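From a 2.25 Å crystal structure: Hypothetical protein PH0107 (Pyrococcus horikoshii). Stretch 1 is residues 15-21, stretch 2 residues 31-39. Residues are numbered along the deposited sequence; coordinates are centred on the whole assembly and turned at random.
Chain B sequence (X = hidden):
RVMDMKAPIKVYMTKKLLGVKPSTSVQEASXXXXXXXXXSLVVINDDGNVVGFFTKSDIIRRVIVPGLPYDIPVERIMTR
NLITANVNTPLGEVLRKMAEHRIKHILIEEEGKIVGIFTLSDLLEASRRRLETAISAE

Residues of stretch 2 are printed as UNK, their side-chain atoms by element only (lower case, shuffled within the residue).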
ATOM      1  N   LYS B  15      -5.119  -9.356 -13.339  1.00 31.20           N
ATOM      2  CA  LYS B  15      -4.557  -9.000 -14.647  1.00 32.71           C
ATOM      3  C   LYS B  15      -4.349  -7.492 -14.701  1.00 31.89           C
ATOM      4  O   LYS B  15      -3.654  -6.979 -15.576  1.00 32.45           O
ATOM      5  CB  LYS B  15      -5.511  -9.400 -15.782  1.00 34.46           C
ATOM      6  CG  LYS B  15      -5.502 -10.874 -16.163  1.00 36.39           C
ATOM      7  CD  LYS B  15      -4.205 -11.275 -16.860  1.00 38.67           C
ATOM      8  CE  LYS B  15      -4.310 -12.687 -17.434  1.00 40.40           C
ATOM      9  NZ  LYS B  15      -3.041 -13.112 -18.088  1.00 39.87           N
ATOM     10  N   LYS B  16      -4.968  -6.793 -13.759  1.00 32.15           N
ATOM     11  CA  LYS B  16      -4.884  -5.340 -13.678  1.00 33.34           C
ATOM     12  C   LYS B  16      -3.444  -4.860 -13.459  1.00 32.49           C
ATOM     13  O   LYS B  16      -3.086  -4.420 -12.369  1.00 33.30           O
ATOM     14  CB  LYS B  16      -5.786  -4.846 -12.544  1.00 34.78           C
ATOM     15  CG  LYS B  16      -5.839  -3.338 -12.379  1.00 37.91           C
ATOM     16  CD  LYS B  16      -6.556  -2.964 -11.090  1.00 38.26           C
ATOM     17  CE  LYS B  16      -7.829  -2.199 -11.364  1.00 40.56           C
ATOM     18  NZ  LYS B  16      -7.541  -0.945 -12.104  1.00 39.66           N
ATOM     19  N   LEU B  17      -2.632  -4.936 -14.505  1.00 30.83           N
ATOM     20  CA  LEU B  17      -1.232  -4.521 -14.440  1.00 30.03           C
ATOM     21  C   LEU B  17      -0.984  -3.428 -15.475  1.00 30.63           C
ATOM     22  O   LEU B  17      -0.946  -3.697 -16.675  1.00 30.30           O
ATOM     23  CB  LEU B  17      -0.337  -5.733 -14.708  1.00 30.31           C
ATOM     24  CG  LEU B  17       1.134  -5.562 -15.075  1.00 31.58           C
ATOM     25  CD1 LEU B  17       1.858  -4.722 -14.035  1.00 33.34           C
ATOM     26  CD2 LEU B  17       1.763  -6.948 -15.197  1.00 30.61           C
ATOM     27  N   LEU B  18      -0.824  -2.195 -15.013  1.00 29.41           N
ATOM     28  CA  LEU B  18      -0.614  -1.088 -15.931  1.00 28.42           C
ATOM     29  C   LEU B  18       0.833  -0.729 -16.190  1.00 28.21           C
ATOM     30  O   LEU B  18       1.681  -0.815 -15.310  1.00 28.18           O
ATOM     31  CB  LEU B  18      -1.367   0.159 -15.459  1.00 27.59           C
ATOM     32  CG  LEU B  18      -2.881   0.095 -15.663  1.00 29.21           C
ATOM     33  CD1 LEU B  18      -3.503  -0.822 -14.616  1.00 29.14           C
ATOM     34  CD2 LEU B  18      -3.470   1.480 -15.568  1.00 28.06           C
ATOM     35  N   GLY B  19       1.100  -0.319 -17.421  1.00 27.90           N
ATOM     36  CA  GLY B  19       2.442   0.059 -17.801  1.00 27.38           C
ATOM     37  C   GLY B  19       2.513   1.458 -18.376  1.00 26.22           C
ATOM     38  O   GLY B  19       1.521   2.001 -18.868  1.00 27.31           O
ATOM     39  N   VAL B  20       3.695   2.051 -18.286  1.00 24.74           N
ATOM     40  CA  VAL B  20       3.936   3.377 -18.825  1.00 24.79           C
ATOM     41  C   VAL B  20       5.249   3.286 -19.586  1.00 24.62           C
ATOM     42  O   VAL B  20       6.029   2.362 -19.367  1.00 25.08           O
ATOM     43  CB  VAL B  20       4.068   4.438 -17.705  1.00 25.16           C
ATOM     44  CG1 VAL B  20       2.743   4.575 -16.957  1.00 26.35           C
ATOM     45  CG2 VAL B  20       5.187   4.057 -16.742  1.00 23.56           C
ATOM     46  N   LYS B  21       5.490   4.224 -20.490  1.00 24.31           N
ATOM     47  CA  LYS B  21       6.738   4.211 -21.234  1.00 24.22           C
ATOM     48  C   LYS B  21       7.816   4.843 -20.353  1.00 23.99           C
ATOM     49  O   LYS B  21       7.505   5.513 -19.365  1.00 22.79           O
ATOM     50  CB  LYS B  21       6.585   4.982 -22.547  1.00 26.30           C
ATOM     51  CG  LYS B  21       5.642   4.320 -23.533  1.00 28.75           C
ATOM     52  CD  LYS B  21       5.677   5.012 -24.884  1.00 33.95           C
ATOM     53  CE  LYS B  21       4.800   4.294 -25.900  1.00 37.47           C
ATOM     54  NZ  LYS B  21       5.207   2.872 -26.077  1.00 40.00           N
ATOM     55  N   UNK B  31      -0.722  10.253 -11.568  1.00 24.38           N
ATOM     56  CA  UNK B  31      -2.132  10.455 -11.856  1.00 25.28           C
ATOM     57  C   UNK B  31      -2.763   9.164 -12.344  1.00 26.02           C
ATOM     58  O   UNK B  31      -3.867   8.801 -11.931  1.00 26.69           O
ATOM     59  c   UNK B  31      -4.126  10.478 -16.026  1.00 31.16           C
ATOM     60  c   UNK B  31      -3.781  11.843 -13.216  1.00 26.74           C
ATOM     61  n   UNK B  31      -3.624   9.697 -16.969  1.00 31.00           N
ATOM     62  c   UNK B  31      -2.323  11.540 -12.913  1.00 26.68           C
ATOM     63  c   UNK B  31      -3.899  12.458 -14.579  1.00 31.42           C
ATOM     64  n   UNK B  31      -3.439  11.536 -15.614  1.00 31.77           N
ATOM     65  n   UNK B  31      -5.312  10.203 -15.497  1.00 31.15           N
ATOM     66  N   UNK B  32      -2.059   8.478 -13.234  1.00 25.67           N
ATOM     67  CA  UNK B  32      -2.540   7.214 -13.770  1.00 27.41           C
ATOM     68  C   UNK B  32      -2.769   6.205 -12.636  1.00 29.17           C
ATOM     69  O   UNK B  32      -3.749   5.454 -12.646  1.00 26.52           O
ATOM     70  c   UNK B  32      -1.525   6.667 -14.775  1.00 26.63           C
ATOM     71  c   UNK B  32      -0.677   5.059 -16.456  1.00 26.49           C
ATOM     72  c   UNK B  32      -1.845   5.376 -15.525  1.00 27.66           C
ATOM     73  c   UNK B  32      -3.140   5.512 -16.316  1.00 25.99           C
ATOM     74  N   UNK B  33      -1.864   6.200 -11.657  1.00 37.95           N
ATOM     75  CA  UNK B  33      -1.963   5.284 -10.523  1.00 35.20           C
ATOM     76  C   UNK B  33      -3.180   5.586  -9.660  1.00 34.68           C
ATOM     77  O   UNK B  33      -3.861   4.677  -9.186  1.00 34.63           O
ATOM     78  c   UNK B  33      -0.704   5.367  -9.653  1.00 34.05           C
ATOM     79  c   UNK B  33       2.513   3.597  -8.349  1.00 36.06           C
ATOM     80 se   UNK B  33       2.094   5.295  -9.208  1.00 38.94          SE
ATOM     81  c   UNK B  33       0.544   4.756 -10.262  1.00 36.10           C
ATOM     82  N   UNK B  34      -3.446   6.867  -9.444  1.00 34.11           N
ATOM     83  CA  UNK B  34      -4.588   7.258  -8.630  1.00 33.14           C
ATOM     84  C   UNK B  34      -5.881   6.980  -9.388  1.00 31.61           C
ATOM     85  O   UNK B  34      -6.889   6.634  -8.784  1.00 31.77           O
ATOM     86  c   UNK B  34      -1.599   8.945  -4.991  1.00 38.53           C
ATOM     87  c   UNK B  34      -3.255   9.112  -7.463  1.00 36.64           C
ATOM     88  c   UNK B  34      -4.501   8.743  -8.259  1.00 34.61           C
ATOM     89 se   UNK B  34      -3.112   8.086  -5.816  1.00 39.84          SE
ATOM     90  N   UNK B  35      -5.842   7.114 -10.712  1.00 30.99           N
ATOM     91  CA  UNK B  35      -7.020   6.878 -11.545  1.00 29.58           C
ATOM     92  C   UNK B  35      -7.440   5.415 -11.511  1.00 28.83           C
ATOM     93  O   UNK B  35      -8.604   5.101 -11.280  1.00 28.68           O
ATOM     94  o   UNK B  35      -8.365   6.771 -16.222  1.00 37.40           O
ATOM     95  c   UNK B  35      -7.647   7.358 -15.389  1.00 35.75           C
ATOM     96  c   UNK B  35      -7.974   7.190 -13.911  1.00 35.12           C
ATOM     97  c   UNK B  35      -6.744   7.279 -12.996  1.00 31.17           C
ATOM     98  o   UNK B  35      -6.686   8.088 -15.724  1.00 36.58           O
ATOM     99  N   UNK B  36      -6.481   4.526 -11.738  1.00 27.55           N
ATOM    100  CA  UNK B  36      -6.750   3.096 -11.759  1.00 27.25           C
ATOM    101  C   UNK B  36      -6.526   2.340 -10.454  1.00 27.22           C
ATOM    102  O   UNK B  36      -6.547   1.111 -10.426  1.00 27.13           O
ATOM    103  c   UNK B  36      -7.798   3.373 -16.679  1.00 28.21           C
ATOM    104  c   UNK B  36      -6.647   4.040 -16.281  1.00 27.80           C
ATOM    105  c   UNK B  36      -8.341   2.395 -15.868  1.00 28.49           C
ATOM    106  c   UNK B  36      -6.042   3.728 -15.069  1.00 26.71           C
ATOM    107  c   UNK B  36      -6.578   2.751 -14.247  1.00 28.43           C
ATOM    108  c   UNK B  36      -7.730   2.087 -14.657  1.00 30.18           C
ATOM    109  c   UNK B  36      -5.975   2.460 -12.905  1.00 27.07           C
ATOM    110  N   UNK B  37      -6.306   3.082  -9.376  1.00 26.92           N
ATOM    111  CA  UNK B  37      -6.157   2.491  -8.059  1.00 28.04           C
ATOM    112  C   UNK B  37      -5.080   1.416  -7.896  1.00 27.67           C
ATOM    113  O   UNK B  37      -5.337   0.370  -7.284  1.00 27.27           O
ATOM    114  c   UNK B  37      -7.729   1.982  -6.151  1.00 35.49           C
ATOM    115  c   UNK B  37      -7.505   1.909  -7.637  1.00 31.11           C
ATOM    116  o   UNK B  37      -7.828   3.111  -5.629  1.00 40.57           O
ATOM    117  o   UNK B  37      -7.807   0.919  -5.502  1.00 36.05           O
ATOM    118  N   UNK B  38      -3.887   1.660  -8.430  1.00 26.72           N
ATOM    119  CA  UNK B  38      -2.797   0.695  -8.296  1.00 25.59           C
ATOM    120  C   UNK B  38      -1.593   1.331  -7.610  1.00 25.06           C
ATOM    121  O   UNK B  38      -1.330   2.526  -7.773  1.00 23.54           O
ATOM    122  c   UNK B  38      -3.511  -0.704 -10.243  1.00 24.09           C
ATOM    123  c   UNK B  38      -1.976   1.232 -10.610  1.00 23.28           C
ATOM    124  c   UNK B  38      -2.374   0.118  -9.663  1.00 25.38           C
ATOM    125  N   UNK B  39      -0.873   0.532  -6.826  1.00 24.21           N
ATOM    126  CA  UNK B  39       0.276   1.046  -6.107  1.00 22.05           C
ATOM    127  C   UNK B  39       1.594   0.950  -6.851  1.00 21.56           C
ATOM    128  O   UNK B  39       2.621   1.432  -6.372  1.00 22.16           O
TER

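Position 31 carries three carbons, a nitrogen, and then a carbon bearing two more nitrogens, a guanidinium group, and it stays clear of stretch 1. This is Arg-31, whose long polar chain suits an exposed helical site.

Position 32 has four carbons, forked at the second. Its CA-to-CB bond points toward stretch 1, and its branch ends approach the side chains of Leu-18 and Val-20. This is Leu-32: CD1 lies 4.1 Å from Leu-18 CD2, and CD2 lies 3.5 Å from Val-20 CG1. A forked aliphatic chain can meet two apolar neighbours at once.

Position 33 is an unbranched chain of two carbons, selenium and a carbon; its CA-to-CB bond points sideways, and it touches nothing on stretch 1. It is Met-33, present as selenomethionine, a flexible apolar chain in a buried site. Position 34 repeats that composition, out of reach of stretch 1, and is Met-34, again selenomethionine, its flexible apolar chain tolerated at a partly exposed helical site.

Position 35 has three carbons, the third carrying two oxygens, and no contact with stretch 1. This carboxylate is Glu-35. One helical turn after Arg-31, it accepts a hydrogen bond within a salt bridge, Arg-31 NH1 to Glu-35 OE1 at 2.5 Å, so the two charges pair on the exposed side of the helix.

Position 36 shows one carbon and then a six-carbon ring with no heteroatom, lying near Leu-18 and Lys-16. It is Phe-36, the first residue to leave helical phi/psi. Its CD2 sits 3.5 Å from Leu-18 CD2, an apolar contact to which the broad ring is well suited, while Lys-16 NZ lies at the ring edge.

Position 37 has two carbons, the second carrying two oxygens, and makes no side-chain contact with stretch 1. This is Asp-37, a short acidic residue in an exposed turn, with positive phi and psi (55/45).

Position 38 has three carbons, branched at the first, facing Lys-16 and Leu-18. It is Val-38: CG1 lies 3.9 Å from Lys-16 CD and 4.4 Å from Leu-18 CD1. Its compact apolar chain meets both.

Position 39 has no side-chain atoms, hence Gly-39; it has no side chain to place, and its phi/psi of -90/-3 would not demand a glycine.

The contact centres on Leu-18, which meets Leu-32, Phe-36 and Val-38, with Val-20 adding a second partner for Leu-32. Beside this apolar cluster, Lys-16 NZ donates a hydrogen bond to Phe-36 O at 2.8 Å, tying the lysine to the backbone where the chain departs from helical geometry.

Stretch 2, residues 31-39: RLMMEFDVG
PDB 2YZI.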